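Long-range contacts in sterol regulatory element-binding protein cleavage-activating protein (Schizosaccharomyces pombe, PDB 4YHC), which serves as an escort protein required for sre1 processing at low sterol and low oxygen levels, the chain here being its WD40 domain: residues K217-E222 with L238-G243; T259-K264 with F291-T296; T296-Y301 with I346-D351. The protein carries 9 engineered substitutions. One frame throughout, in Å; residues are numbered along the deposited sequence.

Interaction 1: residues K217-E222 with L238-G243; sequences KNYLTE and LARDSG
Glu222 closes a type I turn that begins at Tyr219, and its CA sits 5.8 Å from CA of Asp241, bringing the loop over the bend 240-243, itself closed by the bond Arg240 N to Gly243 O. The Glu222 chain runs extended beyond CG (chi2 -170°) into this bend and delivers one carboxylate oxygen to three donors. Arg240 NH1 reaches Glu222 OE1 at 2.9 Å in a nearly straight salt bridge (168°), the oxygen lying in the guanidinium plane. Backbone nitrogens add two more bonds: Ser242 N to Glu222 OE1 at 3.0 Å and the more bent Asp241 N to Glu222 OE1 at 3.1 Å. All three donors stand well out of the carboxylate plane. The other oxygen, Glu222 OE2, is modelled 2.3 Å from Ser242 OG, a separation too short to be trusted in detail. In the propeller, bend 240-243 is the hairpin joining strands 235-239 and 243-248, while 217-222 belongs to the loop that enters the same four-stranded blade from the preceding one. Tyr219 stacks its ring flat on the guanidinium of Arg240, parallel and offset, the planes only 3° apart and the centres separated by 4.3 Å. NH1 of Arg240 stands 3.5 Å from CG of Tyr219, toward the rim of the ring, with NH2 over the CD2 side. An alanine in place of Arg240 would probably leave Glu222 OE1 held by backbone N-H groups, without the guanidinium's charge beside it, and let the Tyr219 ring turn more easily. NH2 also makes a salt bridge with Asp245 on strand 243-248, which helps fix the rotation of the guanidinium, and Asp241 turns its carboxylate to Lys225 instead.

Interaction 2: residues T259-K264 with F291-T296; sequences TLPPIK and FTHAVT
Where one propeller blade passes into the next, the linker residues Pro261, Pro262 and Ile263 lie across the end of strand 281-292 and its following turn, the two chain directions 84° apart. A single backbone bridge pairs Ile263 with His293, CA to CA 5.0 Å. It is made by Ala294 N to Pro262 O at 3.0 Å and Lys264 N to Thr292 O at 2.8 Å, both nearly straight. Next to the bridge, Phe291 has its CG between the backbone N and the carbonyl carbon (chi1 64°), and one face of its ring receives Ile263. CG1 of Ile263 stands 4.0 Å from the Phe291 ring centroid, 25° off the normal, a CH-pi contact. Pro261 and Leu260 reach the far part of the same ring, Pro261 CG to Phe291 CZ at 3.9 Å and Leu260 CD2 to Phe291 CE1 at 4.1 Å. This linker leads from strand 253-259 of one blade to the sheet containing strands 269-278 and 281-292, and Tyr302 of strand 299-304 adds a second ring against Phe291. Pro261 CB packs against NE2 of His293 at 3.4 Å, while Pro262 O lies over one face of the imidazole. Val295 N, donating to His293 ND1 at 3.2 Å in the ring plane, helps fix the rotation of that imidazole. Beside it, Pro262 CB rests on the methyl of Ala294, and its CG approaches Val295 CG2.

Interaction 3: residues T296-Y301 with I346-D351; sequences TEKVLY and IHEVED
With Tyr301 CG anti to its carbonyl carbon (chi1 -63°) and Val349 CG2 likewise anti to its own carbonyl carbon, beside the backbone N, CG2 of Val349 meets the ring edge at Tyr301 CE1, 3.6 Å away. The strand segments 299-301 and 346-349 run antiparallel, their directions 158° apart. Tyr301 and His347 form a hydrogen-bonded pair, Tyr301 N to His347 O at 2.8 Å and His347 N to Tyr301 O at 2.9 Å, followed by Val349 N to Val299 O at 3.0 Å. A water then bridges Val299 N and Val349 O, where the strands part. Leu300 and Glu348 lie side by side on the other face of the sheet, and Leu300 CD1 touches Ile346 CG2 at 3.5 Å. The face bearing Tyr301, His347 and Val349 packs on the neighbouring sheet: Tyr301 OH bonds Ser355 OG, and the His347 ring stacks on Tyr415. Toward the turn, Lys298 brings its CG within 3.2 Å of Glu348 OE1, yet its NZ stays 4.2 Å from Asp351 OD2, beyond a salt bridge. Backbone bonds and apolar packing therefore probably carry this pairing, with the charges giving only a diffuse attraction at its Lys298 end.

Overall arrangement
The three contacts come in series along the chain and step from one blade of the WD40 propeller into the next. Interaction 1 joins the loop entering the sheet of strands 226-230 to 253-259 to that sheet's 239-243 hairpin. Interaction 2, its centre 12 Å away, packs the linker leaving that sheet, on its way to strand 269-278, against the end of strand 281-292; the two touch through Ser242 O and Leu260 N, a probable hydrogen bond. Interactions 2 and 3 have centres 9 Å apart, share Thr296 and use neighbouring strands 281-292 and 299-304 of one sheet. Interactions 1 and 3, with centres 21 Å apart, do not meet. Interaction 2 thus connects the other two, giving contiguous packing across a blade boundary.

Interaction 1: residues K217-E222 with L238-G243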
loop_
_atom_site.group_PDB
_atom_site.type_symbol
_atom_site.label_atom_id
_atom_site.label_comp_id
_atom_site.label_asym_id
_atom_site.label_seq_id
_atom_site.Cartn_x
_atom_site.Cartn_y
_atom_site.Cartn_z
ATOM N N LYS A 217 6.724 -17.103 -20.888
ATOM C CA LYS A 217 7.842 -17.781 -21.539
ATOM C C LYS A 217 8.394 -17.059 -22.781
ATOM O O LYS A 217 9.513 -17.309 -23.160
ATOM C CB LYS A 217 7.472 -19.204 -21.887
ATOM C CG LYS A 217 5.991 -19.477 -22.179
ATOM C CD LYS A 217 5.127 -19.606 -20.911
ATOM C CE LYS A 217 4.042 -18.530 -20.786
ATOM N NZ LYS A 217 3.525 -18.562 -19.389
ATOM N N ASN A 218 7.619 -16.156 -23.400
ATOM C CA ASN A 218 8.117 -15.338 -24.501
ATOM C C ASN A 218 9.129 -14.332 -24.100
ATOM O O ASN A 218 9.639 -13.678 -24.969
ATOM C CB ASN A 218 6.997 -14.521 -25.149
ATOM C CG ASN A 218 6.177 -15.320 -26.134
ATOM O OD1 ASN A 218 6.707 -16.083 -26.905
ATOM N ND2 ASN A 218 4.872 -15.143 -26.101
ATOM N N TYR A 219 9.377 -14.144 -22.800
ATOM C CA TYR A 219 10.133 -12.988 -22.302
ATOM C C TYR A 219 11.109 -13.373 -21.203
ATOM O O TYR A 219 11.372 -12.593 -20.306
ATOM C CB TYR A 219 9.170 -11.912 -21.815
ATOM C CG TYR A 219 8.185 -11.477 -22.883
ATOM C CD1 TYR A 219 8.572 -10.631 -23.951
ATOM C CD2 TYR A 219 6.886 -11.906 -22.850
ATOM C CE1 TYR A 219 7.667 -10.247 -24.947
ATOM C CE2 TYR A 219 5.980 -11.509 -23.824
ATOM C CZ TYR A 219 6.369 -10.693 -24.867
ATOM O OH TYR A 219 5.412 -10.305 -25.785
ATOM N N LEU A 220 11.658 -14.581 -21.307
ATOM C CA LEU A 220 12.518 -15.177 -20.260
ATOM C C LEU A 220 13.843 -14.446 -19.973
ATOM O O LEU A 220 14.372 -14.569 -18.868
ATOM C CB LEU A 220 12.811 -16.655 -20.584
ATOM C CG LEU A 220 11.652 -17.636 -20.379
ATOM C CD1 LEU A 220 11.837 -18.969 -21.122
ATOM C CD2 LEU A 220 11.419 -17.826 -18.864
ATOM N N THR A 221 14.354 -13.670 -20.929
ATOM C CA THR A 221 15.606 -12.937 -20.694
ATOM C C THR A 221 15.429 -11.570 -20.016
ATOM O O THR A 221 16.423 -10.927 -19.634
ATOM C CB THR A 221 16.415 -12.688 -22.017
ATOM O OG1 THR A 221 15.754 -11.699 -22.815
ATOM C CG2 THR A 221 16.540 -13.930 -22.804
ATOM N N GLU A 222 14.186 -11.112 -19.890
ATOM C CA GLU A 222 13.955 -9.815 -19.283
ATOM C C GLU A 222 14.299 -9.898 -17.807
ATOM O O GLU A 222 14.150 -10.916 -17.171
ATOM C CB GLU A 222 12.521 -9.346 -19.516
ATOM C CG GLU A 222 12.154 -9.179 -20.970
ATOM C CD GLU A 222 10.837 -8.497 -21.162
ATOM O OE1 GLU A 222 10.092 -8.266 -20.157
ATOM O OE2 GLU A 222 10.518 -8.172 -22.320
ATOM N N LEU A 238 3.749 -9.597 -11.778
ATOM C CA LEU A 238 5.202 -9.692 -11.935
ATOM C C LEU A 238 5.615 -8.682 -13.035
ATOM O O LEU A 238 5.265 -8.850 -14.153
ATOM C CB LEU A 238 5.584 -11.093 -12.361
ATOM C CG LEU A 238 7.073 -11.568 -12.321
ATOM C CD1 LEU A 238 7.628 -11.834 -13.697
ATOM C CD2 LEU A 238 8.074 -10.678 -11.620
ATOM N N ALA A 239 6.296 -7.618 -12.675
ATOM C CA ALA A 239 6.717 -6.585 -13.561
ATOM C C ALA A 239 8.117 -6.929 -14.066
ATOM O O ALA A 239 8.946 -7.395 -13.325
ATOM C CB ALA A 239 6.811 -5.287 -12.847
ATOM N N ARG A 240 8.321 -6.747 -15.355
ATOM C CA ARG A 240 9.617 -7.070 -16.008
ATOM C C ARG A 240 9.840 -5.853 -16.921
ATOM O O ARG A 240 9.446 -4.709 -16.525
ATOM C CB ARG A 240 9.580 -8.446 -16.725
ATOM C CG ARG A 240 8.343 -8.727 -17.560
ATOM C CD ARG A 240 8.319 -10.168 -18.147
ATOM N NE ARG A 240 7.037 -10.396 -18.792
ATOM C CZ ARG A 240 6.577 -9.781 -19.880
ATOM N NH1 ARG A 240 7.343 -8.966 -20.611
ATOM N NH2 ARG A 240 5.312 -9.982 -20.252
ATOM N N ASP A 241 10.518 -6.009 -18.052
ATOM C CA ASP A 241 10.967 -4.814 -18.814
ATOM C C ASP A 241 10.106 -4.438 -19.989
ATOM O O ASP A 241 10.199 -3.332 -20.449
ATOM C CB ASP A 241 12.452 -4.972 -19.198
ATOM C CG ASP A 241 13.408 -4.340 -18.121
ATOM O OD1 ASP A 241 13.014 -3.394 -17.375
ATOM O OD2 ASP A 241 14.525 -4.807 -18.001
ATOM N N SER A 242 9.301 -5.351 -20.532
ATOM C CA SER A 242 8.313 -4.988 -21.570
ATOM C C SER A 242 6.885 -5.282 -21.148
ATOM O O SER A 242 5.938 -5.280 -21.966
ATOM C CB SER A 242 8.594 -5.675 -22.928
ATOM O OG SER A 242 8.541 -7.089 -22.800
ATOM N N GLY A 243 6.680 -5.459 -19.850
ATOM C CA GLY A 243 5.309 -5.606 -19.339
ATOM C C GLY A 243 5.150 -6.203 -17.954
ATOM O O GLY A 243 6.108 -6.277 -17.180
#

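Interaction 2: residues T259-K264 with F291-T296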
loop_
_atom_site.group_PDB
_atom_site.type_symbol
_atom_site.label_atom_id
_atom_site.label_comp_id
_atom_site.label_asym_id
_atom_site.label_seq_id
_atom_site.Cartn_x
_atom_site.Cartn_y
_atom_site.Cartn_z
ATOM N N THR A 259 1.260 -4.857 -21.694
ATOM C CA THR A 259 2.458 -4.315 -22.349
ATOM C C THR A 259 2.802 -2.976 -21.742
ATOM O O THR A 259 1.949 -2.102 -21.700
ATOM C CB THR A 259 2.214 -4.124 -23.875
ATOM O OG1 THR A 259 1.814 -5.375 -24.422
ATOM C CG2 THR A 259 3.512 -3.723 -24.578
ATOM N N LEU A 260 4.021 -2.872 -21.198
ATOM C CA LEU A 260 4.506 -1.668 -20.522
ATOM C C LEU A 260 5.919 -1.347 -20.955
ATOM O O LEU A 260 6.655 -2.209 -21.414
ATOM C CB LEU A 260 4.504 -1.827 -18.967
ATOM C CG LEU A 260 3.069 -1.893 -18.413
ATOM C CD1 LEU A 260 3.163 -2.234 -16.929
ATOM C CD2 LEU A 260 2.252 -0.609 -18.607
ATOM N N PRO A 261 6.335 -0.132 -20.720
ATOM C CA PRO A 261 7.757 0.182 -20.880
ATOM C C PRO A 261 8.530 -0.304 -19.691
ATOM O O PRO A 261 7.926 -0.860 -18.727
ATOM C CB PRO A 261 7.765 1.702 -20.987
ATOM C CG PRO A 261 6.576 2.147 -20.273
ATOM C CD PRO A 261 5.520 1.075 -20.412
ATOM N N PRO A 262 9.860 -0.159 -19.756
ATOM C CA PRO A 262 10.713 -0.656 -18.758
ATOM C C PRO A 262 10.409 0.017 -17.434
ATOM O O PRO A 262 10.214 1.212 -17.398
ATOM C CB PRO A 262 12.100 -0.234 -19.241
ATOM C CG PRO A 262 11.963 -0.092 -20.726
ATOM C CD PRO A 262 10.616 0.409 -20.930
ATOM N N ILE A 263 10.419 -0.764 -16.373
ATOM C CA ILE A 263 9.935 -0.326 -15.042
ATOM C C ILE A 263 11.123 -0.312 -14.123
ATOM O O ILE A 263 11.946 -1.213 -14.114
ATOM C CB ILE A 263 8.830 -1.288 -14.557
ATOM C CG1 ILE A 263 7.561 -0.990 -15.329
ATOM C CG2 ILE A 263 8.564 -1.215 -13.027
ATOM C CD1 ILE A 263 6.543 -2.094 -15.219
ATOM N N LYS A 264 11.257 0.737 -13.356
ATOM C CA LYS A 264 12.293 0.812 -12.357
ATOM C C LYS A 264 12.079 -0.110 -11.205
ATOM O O LYS A 264 10.979 -0.236 -10.711
ATOM C CB LYS A 264 12.385 2.242 -11.875
ATOM C CG LYS A 264 13.593 2.491 -11.044
ATOM C CD LYS A 264 13.821 3.996 -10.943
ATOM C CE LYS A 264 14.860 4.324 -9.885
ATOM N NZ LYS A 264 16.009 3.370 -10.078
ATOM N N PHE A 291 4.039 3.322 -11.711
ATOM C CA PHE A 291 5.484 2.943 -11.741
ATOM C C PHE A 291 6.377 4.132 -12.144
ATOM O O PHE A 291 5.875 5.176 -12.569
ATOM C CB PHE A 291 5.706 1.711 -12.634
ATOM C CG PHE A 291 5.386 1.956 -14.062
ATOM C CD1 PHE A 291 4.125 1.739 -14.566
ATOM C CD2 PHE A 291 6.375 2.449 -14.909
ATOM C CE1 PHE A 291 3.861 1.953 -15.909
ATOM C CE2 PHE A 291 6.121 2.685 -16.228
ATOM C CZ PHE A 291 4.865 2.451 -16.739
ATOM N N THR A 292 7.669 3.974 -11.896
ATOM C CA THR A 292 8.699 4.871 -12.406
ATOM C C THR A 292 9.345 4.258 -13.599
ATOM O O THR A 292 9.749 3.103 -13.616
ATOM C CB THR A 292 9.731 5.170 -11.330
ATOM O OG1 THR A 292 9.024 5.757 -10.233
ATOM C CG2 THR A 292 10.829 6.185 -11.819
ATOM N N HIS A 293 9.307 5.023 -14.654
ATOM C CA HIS A 293 9.782 4.609 -15.949
ATOM C C HIS A 293 11.312 4.495 -15.823
ATOM O O HIS A 293 11.994 5.456 -15.361
ATOM C CB HIS A 293 9.366 5.707 -16.920
ATOM C CG HIS A 293 9.410 5.305 -18.353
ATOM N ND1 HIS A 293 10.589 4.941 -19.005
ATOM C CD2 HIS A 293 8.425 5.174 -19.251
ATOM C CE1 HIS A 293 10.300 4.653 -20.266
ATOM N NE2 HIS A 293 8.996 4.797 -20.434
ATOM N N ALA A 294 11.846 3.333 -16.128
ATOM C CA ALA A 294 13.266 3.092 -16.043
ATOM C C ALA A 294 14.137 3.902 -17.011
ATOM O O ALA A 294 15.315 4.063 -16.769
ATOM C CB ALA A 294 13.560 1.602 -16.240
ATOM N N VAL A 295 13.577 4.463 -18.057
ATOM C CA VAL A 295 14.318 5.245 -19.023
ATOM C C VAL A 295 14.285 6.695 -18.629
ATOM O O VAL A 295 15.320 7.279 -18.379
ATOM C CB VAL A 295 13.816 5.102 -20.472
ATOM C CG1 VAL A 295 14.680 5.964 -21.457
ATOM C CG2 VAL A 295 13.811 3.633 -20.885
ATOM N N THR A 296 13.106 7.267 -18.524
ATOM C CA THR A 296 12.976 8.732 -18.236
ATOM C C THR A 296 12.932 9.096 -16.746
ATOM O O THR A 296 12.933 10.259 -16.398
ATOM C CB THR A 296 11.675 9.246 -18.848
ATOM O OG1 THR A 296 10.578 8.521 -18.300
ATOM C CG2 THR A 296 11.683 9.009 -20.391
#

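Interaction 3: residues T296-Y301 with I346-D351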
loop_
_atom_site.group_PDB
_atom_site.type_symbol
_atom_site.label_atom_id
_atom_site.label_comp_id
_atom_site.label_asym_id
_atom_site.label_seq_id
_atom_site.Cartn_x
_atom_site.Cartn_y
_atom_site.Cartn_z
ATOM N N THR A 296 13.106 7.267 -18.524
ATOM C CA THR A 296 12.976 8.732 -18.236
ATOM C C THR A 296 12.932 9.096 -16.746
ATOM O O THR A 296 12.933 10.259 -16.398
ATOM C CB THR A 296 11.675 9.246 -18.848
ATOM O OG1 THR A 296 10.578 8.521 -18.300
ATOM C CG2 THR A 296 11.683 9.009 -20.391
ATOM N N GLU A 297 12.897 8.082 -15.881
ATOM C CA GLU A 297 12.689 8.282 -14.479
ATOM C C GLU A 297 11.471 9.136 -14.138
ATOM O O GLU A 297 11.427 9.691 -13.070
ATOM C CB GLU A 297 13.960 8.863 -13.841
ATOM C CG GLU A 297 15.127 7.895 -13.951
ATOM C CD GLU A 297 15.357 7.045 -12.711
ATOM O OE1 GLU A 297 16.336 6.251 -12.698
ATOM O OE2 GLU A 297 14.556 7.154 -11.743
ATOM N N LYS A 298 10.484 9.191 -15.002
ATOM C CA LYS A 298 9.210 9.877 -14.725
ATOM C C LYS A 298 8.231 8.898 -14.039
ATOM O O LYS A 298 8.223 7.726 -14.314
ATOM C CB LYS A 298 8.538 10.384 -15.993
ATOM C CG LYS A 298 9.336 11.445 -16.743
ATOM C CD LYS A 298 9.274 12.784 -16.062
ATOM C CE LYS A 298 9.818 13.900 -16.960
ATOM N NZ LYS A 298 11.266 14.038 -16.688
ATOM N N VAL A 299 7.352 9.423 -13.200
ATOM C CA VAL A 299 6.253 8.579 -12.634
ATOM C C VAL A 299 5.077 8.554 -13.616
ATOM O O VAL A 299 4.587 9.556 -14.076
ATOM C CB VAL A 299 5.874 9.038 -11.219
ATOM C CG1 VAL A 299 4.689 8.191 -10.598
ATOM C CG2 VAL A 299 7.111 9.001 -10.328
ATOM N N LEU A 300 4.630 7.363 -13.909
ATOM C CA LEU A 300 3.536 7.129 -14.816
ATOM C C LEU A 300 2.352 6.333 -14.191
ATOM O O LEU A 300 2.537 5.478 -13.374
ATOM C CB LEU A 300 4.029 6.393 -16.047
ATOM C CG LEU A 300 4.786 6.986 -17.233
ATOM C CD1 LEU A 300 3.866 7.766 -18.112
ATOM C CD2 LEU A 300 5.907 7.860 -16.795
ATOM N N TYR A 301 1.162 6.649 -14.661
ATOM C CA TYR A 301 -0.097 5.984 -14.258
ATOM C C TYR A 301 -0.795 5.489 -15.494
ATOM O O TYR A 301 -1.050 6.252 -16.420
ATOM C CB TYR A 301 -0.989 6.937 -13.484
ATOM C CG TYR A 301 -0.369 7.392 -12.197
ATOM C CD1 TYR A 301 0.511 8.471 -12.166
ATOM C CD2 TYR A 301 -0.699 6.744 -10.996
ATOM C CE1 TYR A 301 1.081 8.896 -10.975
ATOM C CE2 TYR A 301 -0.137 7.146 -9.814
ATOM C CZ TYR A 301 0.735 8.243 -9.793
ATOM O OH TYR A 301 1.312 8.561 -8.624
ATOM N N ILE A 346 -2.896 7.049 -20.085
ATOM C CA ILE A 346 -1.611 7.206 -19.478
ATOM C C ILE A 346 -1.487 8.630 -18.988
ATOM O O ILE A 346 -1.772 9.587 -19.690
ATOM C CB ILE A 346 -0.496 6.928 -20.504
ATOM C CG1 ILE A 346 -0.614 5.530 -21.037
ATOM C CG2 ILE A 346 0.900 7.111 -19.931
ATOM C CD1 ILE A 346 0.359 5.260 -22.179
ATOM N N HIS A 347 -1.061 8.785 -17.759
ATOM C CA HIS A 347 -0.865 10.100 -17.203
ATOM C C HIS A 347 0.553 10.097 -16.654
ATOM O O HIS A 347 0.898 9.261 -15.767
ATOM C CB HIS A 347 -1.880 10.318 -16.077
ATOM C CG HIS A 347 -1.805 11.663 -15.435
ATOM N ND1 HIS A 347 -2.269 12.808 -16.043
ATOM C CD2 HIS A 347 -1.239 12.064 -14.271
ATOM C CE1 HIS A 347 -2.006 13.856 -15.278
ATOM N NE2 HIS A 347 -1.381 13.427 -14.202
ATOM N N GLU A 348 1.353 11.050 -17.132
ATOM C CA GLU A 348 2.726 11.201 -16.715
ATOM C C GLU A 348 2.827 12.386 -15.799
ATOM O O GLU A 348 2.277 13.402 -16.097
ATOM C CB GLU A 348 3.605 11.458 -17.961
ATOM C CG GLU A 348 5.059 11.828 -17.643
ATOM C CD GLU A 348 5.922 11.790 -18.959
ATOM O OE1 GLU A 348 7.067 11.373 -18.960
ATOM O OE2 GLU A 348 5.415 12.077 -20.041
ATOM N N VAL A 349 3.544 12.262 -14.705
ATOM C CA VAL A 349 3.685 13.334 -13.750
ATOM C C VAL A 349 5.089 14.006 -13.847
ATOM O O VAL A 349 6.125 13.306 -13.885
ATOM C CB VAL A 349 3.558 12.761 -12.292
ATOM C CG1 VAL A 349 3.836 13.840 -11.270
ATOM C CG2 VAL A 349 2.212 12.130 -12.084
ATOM N N GLU A 350 5.113 15.328 -13.730
ATOM C CA GLU A 350 6.371 16.112 -13.652
ATOM C C GLU A 350 7.115 15.833 -12.355
ATOM O O GLU A 350 6.524 15.581 -11.300
ATOM C CB GLU A 350 6.134 17.619 -13.816
ATOM C CG GLU A 350 5.361 18.275 -12.679
ATOM C CD GLU A 350 5.218 19.785 -12.888
ATOM O OE1 GLU A 350 6.053 20.360 -13.623
ATOM O OE2 GLU A 350 4.289 20.405 -12.319
ATOM N N ASP A 351 8.427 15.822 -12.463
ATOM C CA ASP A 351 9.295 15.483 -11.350
ATOM C C ASP A 351 9.037 16.343 -10.111
ATOM O O ASP A 351 9.160 15.881 -8.963
ATOM C CB ASP A 351 10.754 15.665 -11.789
ATOM C CG ASP A 351 11.561 14.431 -11.548
ATOM O OD1 ASP A 351 12.049 14.286 -10.397
ATOM O OD2 ASP A 351 11.677 13.600 -12.489
HETATM O O HOH W 1 7.688 12.155 -12.306
#